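Local atomic coordinates of probable CoA-transferase alpha subunit (Rhodococcus jostii, PDB entry 6COJ), a protein that probably serves as the alpha subunit of a CoA-transferase-family enzyme and binds a coenzyme A thioester that carries a spirolactone ring system. Residues G39-R44 with P200-L205; S43-M48 with V182-G187; L131-I136 with L169-A174. The protein carries 1 engineered substitution. All blocks are in the same frame, centred on the assembly; numbering follows the deposited sequence.

How the interactions relate
Interactions 1 and 2 start from the same loop, share Ser43 and Arg44, and have centres 8 Å apart. They interlock through the salt bridge from Arg45 NH2 to Asp203 OD2, 2.8 Å, and through Lys46 NZ, which lies 2.8 Å from Gly39 O in a probable hydrogen bond. Interaction 1 holds Trp41, which touches the acyl end of the bound CoA thioester; the Lys46 side chain of interaction 2 is about 12 Å from that ligand. Interaction 3 is a separate strand pair, its centre 21 Å from that of interaction 1 and 28 Å from that of interaction 2, yet Ile136 brings its side chain to about 11 Å from the ligand.

Interaction 1. Residues G39-R44 with P200-L205; sequences GGWGSR and PYFDDL. With F8G (S-{(3R,5R,9R)-1-[(2R,3S,4R,5R)-5-(6-amino-9H-purin-9-yl)-4-hydroxy-3-(phosphonooxy)tetrahydrofuran-2-yl]-3,5,9-trihydroxy-8,8-dimethyl-3,5-dioxido-10,14-dioxo-2,4,6-trioxa-11,15-diaza-3lambda~5~,5lambda~5~-diphosphaheptadecan-17-yl} (5R,10R)-7-hydroxy-10-methyl-2-oxo-1-oxaspiro[4.5]dec-6-ene-6-carbothioate (non-preferred name)), chain E.
Gly39 packs its CA 3.2 Å from Asp203 OD1, so close that a beta carbon at this position would collide with the carboxylate. Gly40 N then donates a fairly straight bond to the syn lone pair of Asp203 OD1 (2.8 Å, 162° at the hydrogen). A water ties the same corner together, donating to Gly40 O and Asp203 OD1 and accepting from Phe202 N, just before helix 203-208. At Trp41, CG stands anti to the backbone N; CB makes an off-centre CH-pi contact with the Tyr201 ring, 4.2 Å from its centroid. The indole runs alongside Phe202 and meets it rim to rim, Trp41 CZ3 to Phe202 CE1 at 3.5 Å, the planes 21° apart. The outer rim of the indole reaches the ligand, Trp41 CH2 lying 3.5 Å from the methyl carbon CAI of F8G near the ring plane. Arg44 crosses Tyr201 at about a right angle, with Arg44 CB 3.4 Å from Tyr201 OH; a second water joins that hydroxyl to Arg44 NH1, while Arg44 NE pairs with Asp92. Trp41 of the loop after strand 35-38 thus forms an aromatic cluster with Tyr201 and Phe202 and lines the acyl end of the thioester pocket.

Interaction 2. Residues S43-M48 with V182-G187; sequences SRRKPM and VHLNLG
The direct hydrogen bond between these segments runs from a side chain to the backbone: Arg45 NE donates to His183 O at 2.8 Å, a moderately bent bond (143° at the hydrogen). The oxygen sits at the edge of the guanidinium, near its plane, and the donor lies in the carbonyl plane. A bend at chi3 (65°) brings NE round to it. Arg45 NH2 is held in turn, by a hydrogen bond to Pro200 O and a salt bridge to Asp203 OD2. A water adds a backbone link, donating to Arg45 O and accepting from His183 N, so both polar backbone atoms of His183 face the loop. The strand that supplies them, 177-184, lies next to strand 35-38 in the seven-stranded parallel sheet, and 43-48 is the later part of the loop from strand 35-38 and runs into helix 48-56. Pro47, the centre of an inverse gamma turn, holds the N-cap position of that helix. In van der Waals packing, Leu184 CD2 covers one face of the Arg45 guanidinium, offset toward its rim, 3.5 Å from Arg45 NH2. An alanine at Arg45 would remove the bond to His183 O and the salt bridge to Asp203, and would probably loosen the loop against the strand. Nearer the helix, Pro47 CA packs 3.8 Å from His183 CB, and Arg45 CG approaches the His183 ring at its edge. His183 CG is anti to the backbone N; ND1 bonds to Ser216 OG on the neighbouring strand 213-217 and NE2 to Glu218 OE1 just after it.

Interaction 3. Residues L131-I136 with L169-A174; sequences LPFLPI and LIAMPA
Strands 133-136 and 169-173 run antiparallel, as edge and middle strands of a small three-stranded sheet set apart from the parallel one. Leu134 and Met172 exchange both backbone bonds, Leu134 N to Met172 O at 3.0 Å and Met172 N to Leu134 O at 2.9 Å. Ile136 N gives Ile170 O a bond of 2.9 Å that lies in the carbonyl plane; the return bond from Ile170 N is weak. Pro135 faces Ala171 between these two pairs, and Phe133 faces Pro173 beyond the Leu134-Met172 pair; at these non-hydrogen-bonded positions a proline's missing N-H costs no bond across the two strands. There alpha carbons approach carbonyls instead, Phe133 CA standing 3.0 Å from Met172 O. Side chains reinforce the ladder: Ile136 CG2 meets Ile170 CB at 3.9 Å, and on the opposite face Phe133 CD2 rests 3.9 Å from Ala171 CB. Helix 117-128 backs the face of Ile136 and Met172 through Cys122, whereas Val155 of strand 153-156 touches Phe133, Pro135 and Ala171. On that latter side a second copy of the protein packs its Pro135 on Pro135, and its Tyr159 OH is hydrogen-bonded to Ala171 O. At the far end of the ladder Ala174 N donates to Pro132 O at 3.1 Å, from above the carbonyl plane.

Interaction 1. Residues G39-R44 with P200-L205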
loop_
_atom_site.group_PDB
_atom_site.type_symbol
_atom_site.label_atom_id
_atom_site.label_comp_id
_atom_site.label_asym_id
_atom_site.label_seq_id
_atom_site.Cartn_x
_atom_site.Cartn_y
_atom_site.Cartn_z
ATOM N N GLY A 39 12.296 10.530 -7.817
ATOM C CA GLY A 39 12.190 9.142 -7.406
ATOM C C GLY A 39 13.504 8.546 -6.928
ATOM O O GLY A 39 14.459 9.249 -6.579
ATOM N N GLY A 40 13.546 7.218 -6.919
ATOM C CA GLY A 40 14.693 6.536 -6.359
ATOM C C GLY A 40 14.789 6.756 -4.854
ATOM O O GLY A 40 13.814 7.087 -4.176
ATOM N N TRP A 41 16.010 6.593 -4.336
ATOM C CA TRP A 41 16.237 6.630 -2.895
ATOM C C TRP A 41 17.729 6.783 -2.637
ATOM O O TRP A 41 18.507 5.910 -3.025
ATOM C CB TRP A 41 15.751 5.304 -2.301
ATOM C CG TRP A 41 16.052 5.065 -0.844
ATOM C CD1 TRP A 41 17.271 4.744 -0.288
ATOM C CD2 TRP A 41 15.106 5.057 0.230
ATOM N NE1 TRP A 41 17.133 4.562 1.068
ATOM C CE2 TRP A 41 15.814 4.737 1.408
ATOM C CE3 TRP A 41 13.728 5.303 0.313
ATOM C CZ2 TRP A 41 15.189 4.650 2.652
ATOM C CZ3 TRP A 41 13.111 5.215 1.553
ATOM C CH2 TRP A 41 13.843 4.892 2.701
ATOM N N GLY A 42 18.147 7.872 -1.991
ATOM C CA GLY A 42 19.570 8.017 -1.719
ATOM C C GLY A 42 20.365 7.928 -3.010
ATOM O O GLY A 42 20.053 8.603 -3.998
ATOM N N SER A 43 21.382 7.069 -3.029
ATOM C CA SER A 43 22.141 6.823 -4.257
ATOM C C SER A 43 21.663 5.556 -4.969
ATOM O O SER A 43 22.444 4.662 -5.324
ATOM C CB SER A 43 23.636 6.789 -3.957
ATOM O OG SER A 43 24.409 6.707 -5.142
ATOM N N ARG A 44 20.350 5.481 -5.197
ATOM C CA ARG A 44 19.716 4.289 -5.760
ATOM C C ARG A 44 18.668 4.706 -6.779
ATOM O O ARG A 44 17.693 5.386 -6.434
ATOM C CB ARG A 44 19.082 3.407 -4.670
ATOM C CG ARG A 44 20.002 3.142 -3.488
ATOM C CD ARG A 44 19.310 2.385 -2.361
ATOM N NE ARG A 44 20.048 2.517 -1.107
ATOM C CZ ARG A 44 20.204 1.561 -0.200
ATOM N NH1 ARG A 44 19.703 0.341 -0.393
ATOM N NH2 ARG A 44 20.897 1.817 0.902
ATOM N N PRO A 200 11.118 -1.520 -5.719
ATOM C CA PRO A 200 10.542 -0.451 -6.555
ATOM C C PRO A 200 10.795 0.939 -6.011
ATOM O O PRO A 200 10.535 1.923 -6.719
ATOM C CB PRO A 200 9.040 -0.753 -6.511
ATOM C CG PRO A 200 8.844 -1.364 -5.158
ATOM C CD PRO A 200 10.087 -2.215 -4.924
ATOM N N TYR A 201 11.297 1.055 -4.782
ATOM C CA TYR A 201 11.318 2.329 -4.049
ATOM C C TYR A 201 9.885 2.859 -4.016
ATOM O O TYR A 201 8.978 2.113 -3.611
ATOM C CB TYR A 201 12.409 3.288 -4.557
ATOM C CG TYR A 201 13.742 2.590 -4.599
ATOM C CD1 TYR A 201 14.283 2.029 -3.437
ATOM C CD2 TYR A 201 14.432 2.423 -5.796
ATOM C CE1 TYR A 201 15.482 1.336 -3.468
ATOM C CE2 TYR A 201 15.641 1.735 -5.835
ATOM C CZ TYR A 201 16.158 1.189 -4.676
ATOM O OH TYR A 201 17.340 0.492 -4.747
ATOM N N PHE A 202 9.646 4.112 -4.406
ATOM C CA PHE A 202 8.346 4.748 -4.274
ATOM C C PHE A 202 7.972 5.458 -5.562
ATOM O O PHE A 202 7.166 6.394 -5.551
ATOM C CB PHE A 202 8.359 5.711 -3.083
ATOM C CG PHE A 202 8.747 5.039 -1.802
ATOM C CD1 PHE A 202 10.079 4.794 -1.499
ATOM C CD2 PHE A 202 7.775 4.594 -0.930
ATOM C CE1 PHE A 202 10.421 4.105 -0.331
ATOM C CE2 PHE A 202 8.120 3.926 0.238
ATOM C CZ PHE A 202 9.442 3.688 0.534
ATOM N N ASP A 203 8.519 4.991 -6.690
ATOM C CA ASP A 203 8.369 5.750 -7.931
ATOM C C ASP A 203 6.923 5.797 -8.396
ATOM O O ASP A 203 6.505 6.789 -9.015
ATOM C CB ASP A 203 9.267 5.181 -9.028
ATOM C CG ASP A 203 10.737 5.470 -8.794
ATOM O OD1 ASP A 203 11.062 6.133 -7.785
ATOM O OD2 ASP A 203 11.567 5.033 -9.622
ATOM N N ASP A 204 6.153 4.745 -8.119
ATOM C CA ASP A 204 4.726 4.783 -8.422
ATOM C C ASP A 204 4.025 5.881 -7.631
ATOM O O ASP A 204 3.169 6.592 -8.170
ATOM C CB ASP A 204 4.090 3.417 -8.141
ATOM C CG ASP A 204 4.346 2.934 -6.720
ATOM O OD1 ASP A 204 5.459 3.133 -6.198
ATOM O OD2 ASP A 204 3.434 2.333 -6.109
ATOM N N LEU A 205 4.373 6.034 -6.349
ATOM C CA LEU A 205 3.748 7.072 -5.535
ATOM C C LEU A 205 4.113 8.470 -6.020
ATOM O O LEU A 205 3.264 9.368 -6.036
ATOM C CB LEU A 205 4.147 6.912 -4.069
ATOM C CG LEU A 205 3.717 5.620 -3.374
ATOM C CD1 LEU A 205 4.169 5.603 -1.921
ATOM C CD2 LEU A 205 2.216 5.484 -3.461
HETATM C C4 F8G E . 30.813 19.679 14.874
HETATM C C5 F8G E . 29.919 20.070 15.973
HETATM C C6 F8G E . 29.230 21.379 15.878
HETATM C C8 F8G E . 30.791 18.105 16.381
HETATM N N1 F8G E . 29.442 22.162 14.794
HETATM N N3 F8G E . 30.995 20.497 13.811
HETATM C "C1'" F8G E . 32.241 17.737 14.329
HETATM C C2 F8G E . 30.330 21.798 13.681
HETATM C "C2'" F8G E . 33.332 16.975 15.054
HETATM C "C3'" F8G E . 33.591 15.844 14.084
HETATM C "C4'" F8G E . 32.214 15.518 13.571
HETATM C "C5'" F8G E . 31.572 14.470 14.455
HETATM C CAA F8G E . 13.475 2.514 9.466
HETATM C CAB F8G E . 14.878 2.899 9.862
HETATM C CAC F8G E . 15.706 3.600 9.059
HETATM C CAD F8G E . 15.428 3.730 7.569
HETATM C CAE F8G E . 14.197 2.922 7.164
HETATM C CAF F8G E . 13.065 3.136 8.147
HETATM C CAG F8G E . 16.866 4.308 9.628
HETATM C CAI F8G E . 13.714 3.257 5.761
HETATM C CAK F8G E . 16.615 3.375 6.648
HETATM C CAL F8G E . 17.070 4.648 5.914
HETATM C CAM F8G E . 16.119 5.686 6.456
HETATM C CAQ F8G E . 18.714 5.316 11.357
HETATM C CAR F8G E . 19.962 4.568 10.922
HETATM C CAT F8G E . 21.922 5.568 11.919
HETATM C CAU F8G E . 23.207 6.321 11.633
HETATM C CAV F8G E . 23.815 6.992 12.859
HETATM C CAX F8G E . 26.211 6.969 12.663
HETATM C CAY F8G E . 27.491 7.712 12.379
HETATM C CAZ F8G E . 28.261 8.048 13.661
HETATM C CBA F8G E . 29.426 8.962 13.311
HETATM C CBM F8G E . 27.339 8.783 14.624
HETATM C CBN F8G E . 28.829 6.801 14.328
HETATM N N6 F8G E . 28.395 21.788 16.863
HETATM N N7 F8G E . 29.952 19.059 16.865
HETATM N N9 F8G E . 31.309 18.489 15.201
HETATM N NAS F8G E . 21.119 5.429 10.869
HETATM N NAW F8G E . 25.074 7.643 12.526
HETATM O "O2'" F8G E . 34.502 17.770 15.260
HETATM O "O3'" F8G E . 34.301 16.329 12.958
HETATM O "O4'" F8G E . 31.476 16.735 13.657
HETATM O "O5'" F8G E . 32.302 13.254 14.322
HETATM O OAH F8G E . 15.228 2.528 10.963
HETATM O OAJ F8G E . 17.560 4.995 8.889
HETATM O OAN F8G E . 16.113 6.878 6.236
HETATM O OAO F8G E . 15.140 5.102 7.330
HETATM O OBB F8G E . 28.869 10.082 12.641
HETATM O OBD F8G E . 30.290 12.155 13.266
HETATM O OBJ F8G E . 21.647 5.112 13.022
HETATM O OBK F8G E . 26.210 5.792 12.993
HETATM O OBL F8G E . 28.326 6.932 11.508
HETATM O OBO F8G E . 28.990 12.113 11.168
HETATM O OBP F8G E . 30.981 10.601 11.274
HETATM O OBQ F8G E . 32.302 10.707 14.004
HETATM O OBR F8G E . 30.828 11.776 15.722
HETATM O OCI F8G E . 36.370 16.560 11.513
HETATM O OCJ F8G E . 36.522 16.800 13.980
HETATM O OCK F8G E . 36.097 14.562 12.964
HETATM P PBC F8G E . 29.833 11.218 12.038
HETATM P PBE F8G E . 31.447 11.901 14.350
HETATM P PCH F8G E . 35.872 16.051 12.843
HETATM S SAP F8G E . 17.312 4.250 11.246
HETATM O O HOH W 1 11.135 6.401 -5.009
HETATM O O HOH W 2 18.117 -0.862 -2.590
#

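Interaction 2. Residues S43-M48 with V182-G187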
loop_
_atom_site.group_PDB
_atom_site.type_symbol
_atom_site.label_atom_id
_atom_site.label_comp_id
_atom_site.label_asym_id
_atom_site.label_seq_id
_atom_site.Cartn_x
_atom_site.Cartn_y
_atom_site.Cartn_z
ATOM N N SER A 43 21.382 7.069 -3.029
ATOM C CA SER A 43 22.141 6.823 -4.257
ATOM C C SER A 43 21.663 5.556 -4.969
ATOM O O SER A 43 22.444 4.662 -5.324
ATOM C CB SER A 43 23.636 6.789 -3.957
ATOM O OG SER A 43 24.409 6.707 -5.142
ATOM N N ARG A 44 20.350 5.481 -5.197
ATOM C CA ARG A 44 19.716 4.289 -5.760
ATOM C C ARG A 44 18.668 4.706 -6.779
ATOM O O ARG A 44 17.693 5.386 -6.434
ATOM C CB ARG A 44 19.082 3.407 -4.670
ATOM C CG ARG A 44 20.002 3.142 -3.488
ATOM C CD ARG A 44 19.310 2.385 -2.361
ATOM N NE ARG A 44 20.048 2.517 -1.107
ATOM C CZ ARG A 44 20.204 1.561 -0.200
ATOM N NH1 ARG A 44 19.703 0.341 -0.393
ATOM N NH2 ARG A 44 20.897 1.817 0.902
ATOM N N ARG A 45 18.877 4.274 -8.023
ATOM C CA ARG A 45 17.962 4.479 -9.155
ATOM C C ARG A 45 17.405 5.892 -9.217
ATOM O O ARG A 45 16.208 6.121 -9.401
ATOM C CB ARG A 45 16.873 3.408 -9.245
ATOM C CG ARG A 45 16.514 3.101 -10.702
ATOM C CD ARG A 45 15.437 2.012 -10.850
ATOM N NE ARG A 45 14.176 2.487 -10.276
ATOM C CZ ARG A 45 13.495 1.903 -9.295
ATOM N NH1 ARG A 45 13.884 0.737 -8.776
ATOM N NH2 ARG A 45 12.391 2.499 -8.850
ATOM N N LYS A 46 18.313 6.864 -9.098
ATOM C CA LYS A 46 17.911 8.241 -9.283
ATOM C C LYS A 46 17.844 8.559 -10.773
ATOM O O LYS A 46 18.620 8.018 -11.563
ATOM C CB LYS A 46 18.939 9.155 -8.629
ATOM C CG LYS A 46 18.815 9.167 -7.117
ATOM C CD LYS A 46 17.573 9.907 -6.699
ATOM C CE LYS A 46 17.373 9.894 -5.205
ATOM N NZ LYS A 46 16.178 10.708 -4.887
ATOM N N PRO A 47 16.908 9.442 -11.193
ATOM C CA PRO A 47 16.860 9.880 -12.609
ATOM C C PRO A 47 17.944 10.915 -12.891
ATOM O O PRO A 47 17.694 12.108 -13.121
ATOM C CB PRO A 47 15.442 10.448 -12.724
ATOM C CG PRO A 47 15.184 11.021 -11.363
ATOM C CD PRO A 47 15.820 10.038 -10.395
ATOM N N MET A 48 19.197 10.450 -12.859
ATOM C CA MET A 48 20.337 11.355 -12.908
ATOM C C MET A 48 20.476 12.028 -14.268
ATOM O O MET A 48 20.901 13.190 -14.339
ATOM C CB MET A 48 21.623 10.614 -12.536
ATOM C CG MET A 48 21.671 10.078 -11.119
ATOM S SD MET A 48 21.631 11.353 -9.848
ATOM C CE MET A 48 23.328 11.922 -9.928
ATOM N N VAL A 182 11.235 10.176 -12.517
ATOM C CA VAL A 182 11.594 8.846 -12.036
ATOM C C VAL A 182 12.340 8.115 -13.144
ATOM O O VAL A 182 12.180 8.417 -14.327
ATOM C CB VAL A 182 10.364 8.020 -11.570
ATOM C CG1 VAL A 182 9.605 8.745 -10.442
ATOM C CG2 VAL A 182 9.426 7.727 -12.742
ATOM N N HIS A 183 13.160 7.138 -12.747
ATOM C CA HIS A 183 13.917 6.305 -13.677
ATOM C C HIS A 183 13.624 4.840 -13.395
ATOM O O HIS A 183 13.730 4.395 -12.247
ATOM C CB HIS A 183 15.424 6.527 -13.524
ATOM C CG HIS A 183 16.235 5.787 -14.535
ATOM N ND1 HIS A 183 16.401 6.247 -15.825
ATOM C CD2 HIS A 183 16.913 4.615 -14.462
ATOM C CE1 HIS A 183 17.160 5.399 -16.498
ATOM N NE2 HIS A 183 17.489 4.402 -15.693
ATOM N N LEU A 184 13.289 4.093 -14.440
ATOM C CA LEU A 184 12.959 2.680 -14.315
ATOM C C LEU A 184 13.749 1.860 -15.332
ATOM O O LEU A 184 14.433 2.390 -16.212
ATOM C CB LEU A 184 11.445 2.442 -14.439
ATOM C CG LEU A 184 10.701 2.855 -13.166
ATOM C CD1 LEU A 184 9.205 2.960 -13.410
ATOM C CD2 LEU A 184 10.976 1.860 -12.028
ATOM N N ASN A 185 13.660 0.539 -15.206
ATOM C CA ASN A 185 14.529 -0.301 -16.016
ATOM C C ASN A 185 14.002 -0.546 -17.422
ATOM O O ASN A 185 14.793 -0.738 -18.348
ATOM C CB ASN A 185 14.825 -1.623 -15.304
ATOM C CG ASN A 185 15.533 -1.404 -13.982
ATOM O OD1 ASN A 185 16.779 -1.378 -13.916
ATOM N ND2 ASN A 185 14.762 -1.228 -12.932
ATOM N N LEU A 186 12.690 -0.577 -17.601
ATOM C CA LEU A 186 12.115 -0.978 -18.871
ATOM C C LEU A 186 10.758 -0.315 -18.993
ATOM O O LEU A 186 10.041 -0.184 -17.998
ATOM C CB LEU A 186 11.929 -2.501 -18.889
ATOM C CG LEU A 186 11.819 -3.193 -20.238
ATOM C CD1 LEU A 186 13.079 -2.953 -21.064
ATOM C CD2 LEU A 186 11.628 -4.668 -19.986
ATOM N N GLY A 187 10.395 0.082 -20.202
ATOM C CA GLY A 187 9.083 0.672 -20.399
ATOM C C GLY A 187 8.734 0.708 -21.867
ATOM O O GLY A 187 9.589 0.506 -22.731
HETATM O O HOH W 3 13.540 6.919 -9.986
#

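Interaction 3. Residues L131-I136 with L169-A174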
loop_
_atom_site.group_PDB
_atom_site.type_symbol
_atom_site.label_atom_id
_atom_site.label_comp_id
_atom_site.label_asym_id
_atom_site.label_seq_id
_atom_site.Cartn_x
_atom_site.Cartn_y
_atom_site.Cartn_z
ATOM N N LEU A 131 -6.281 13.184 -0.931
ATOM C CA LEU A 131 -6.671 13.521 0.427
ATOM C C LEU A 131 -5.811 14.661 0.958
ATOM O O LEU A 131 -4.645 14.794 0.581
ATOM C CB LEU A 131 -6.493 12.313 1.349
ATOM C CG LEU A 131 -7.418 11.138 1.040
ATOM C CD1 LEU A 131 -6.999 9.906 1.814
ATOM C CD2 LEU A 131 -8.859 11.499 1.371
ATOM N N PRO A 132 -6.350 15.506 1.836
ATOM C CA PRO A 132 -5.553 16.637 2.349
ATOM C C PRO A 132 -4.518 16.239 3.381
ATOM O O PRO A 132 -3.554 16.990 3.594
ATOM C CB PRO A 132 -6.612 17.567 2.965
ATOM C CG PRO A 132 -7.776 16.642 3.289
ATOM C CD PRO A 132 -7.766 15.573 2.235
ATOM N N PHE A 133 -4.685 15.093 4.035
ATOM C CA PHE A 133 -3.736 14.620 5.024
ATOM C C PHE A 133 -3.955 13.131 5.218
ATOM O O PHE A 133 -4.999 12.578 4.849
ATOM C CB PHE A 133 -3.937 15.323 6.372
ATOM C CG PHE A 133 -5.164 14.840 7.116
ATOM C CD1 PHE A 133 -6.422 15.331 6.801
ATOM C CD2 PHE A 133 -5.057 13.869 8.104
ATOM C CE1 PHE A 133 -7.552 14.867 7.451
ATOM C CE2 PHE A 133 -6.183 13.402 8.759
ATOM C CZ PHE A 133 -7.433 13.900 8.437
ATOM N N LEU A 134 -2.966 12.495 5.837
ATOM C CA LEU A 134 -3.141 11.185 6.453
ATOM C C LEU A 134 -2.509 11.239 7.836
ATOM O O LEU A 134 -1.477 11.899 8.018
ATOM C CB LEU A 134 -2.473 10.064 5.632
ATOM C CG LEU A 134 -3.184 9.642 4.344
ATOM C CD1 LEU A 134 -2.300 8.738 3.493
ATOM C CD2 LEU A 134 -4.514 8.941 4.683
ATOM N N PRO A 135 -3.106 10.586 8.826
ATOM C CA PRO A 135 -2.538 10.599 10.173
ATOM C C PRO A 135 -1.371 9.636 10.248
ATOM O O PRO A 135 -1.344 8.603 9.574
ATOM C CB PRO A 135 -3.687 10.079 11.041
ATOM C CG PRO A 135 -4.446 9.152 10.096
ATOM C CD PRO A 135 -4.368 9.823 8.757
ATOM N N ILE A 136 -0.409 9.971 11.104
ATOM C CA ILE A 136 0.770 9.135 11.285
ATOM C C ILE A 136 1.355 9.438 12.653
ATOM O O ILE A 136 1.233 10.555 13.164
ATOM C CB ILE A 136 1.790 9.352 10.134
ATOM C CG1 ILE A 136 2.931 8.330 10.189
ATOM C CG2 ILE A 136 2.371 10.761 10.176
ATOM C CD1 ILE A 136 3.757 8.216 8.886
ATOM N N LEU A 169 -2.506 12.651 16.610
ATOM C CA LEU A 169 -1.457 12.177 15.718
ATOM C C LEU A 169 -1.002 13.310 14.806
ATOM O O LEU A 169 -1.659 14.346 14.688
ATOM C CB LEU A 169 -1.983 11.009 14.877
ATOM C CG LEU A 169 -2.411 9.785 15.685
ATOM C CD1 LEU A 169 -3.522 9.025 14.968
ATOM C CD2 LEU A 169 -1.203 8.914 15.931
ATOM N N ILE A 170 0.145 13.120 14.155
ATOM C CA ILE A 170 0.557 14.055 13.112
ATOM C C ILE A 170 -0.430 13.955 11.960
ATOM O O ILE A 170 -0.769 12.853 11.512
ATOM C CB ILE A 170 1.973 13.719 12.619
ATOM C CG1 ILE A 170 2.993 13.779 13.761
ATOM C CG2 ILE A 170 2.368 14.625 11.459
ATOM C CD1 ILE A 170 3.211 15.175 14.340
ATOM N N ALA A 171 -0.905 15.094 11.473
ATOM C CA ALA A 171 -1.653 15.131 10.217
ATOM C C ALA A 171 -0.638 15.417 9.123
ATOM O O ALA A 171 -0.274 16.572 8.882
ATOM C CB ALA A 171 -2.729 16.213 10.268
ATOM N N MET A 172 -0.125 14.377 8.487
ATOM C CA MET A 172 0.835 14.608 7.418
ATOM C C MET A 172 0.109 15.207 6.222
ATOM O O MET A 172 -0.785 14.560 5.668
ATOM C CB MET A 172 1.485 13.287 7.020
ATOM C CG MET A 172 2.456 13.447 5.863
ATOM S SD MET A 172 3.850 14.497 6.307
ATOM C CE MET A 172 4.446 14.850 4.662
ATOM N N PRO A 173 0.436 16.425 5.800
ATOM C CA PRO A 173 -0.248 16.997 4.637
ATOM C C PRO A 173 0.155 16.276 3.358
ATOM O O PRO A 173 1.250 15.714 3.242
ATOM C CB PRO A 173 0.249 18.447 4.618
ATOM C CG PRO A 173 1.637 18.344 5.209
ATOM C CD PRO A 173 1.493 17.317 6.312
ATOM N N ALA A 174 -0.746 16.313 2.383
ATOM C CA ALA A 174 -0.435 15.746 1.079
ATOM C C ALA A 174 0.777 16.436 0.466
ATOM O O ALA A 174 0.899 17.669 0.497
ATOM C CB ALA A 174 -1.635 15.909 0.150
#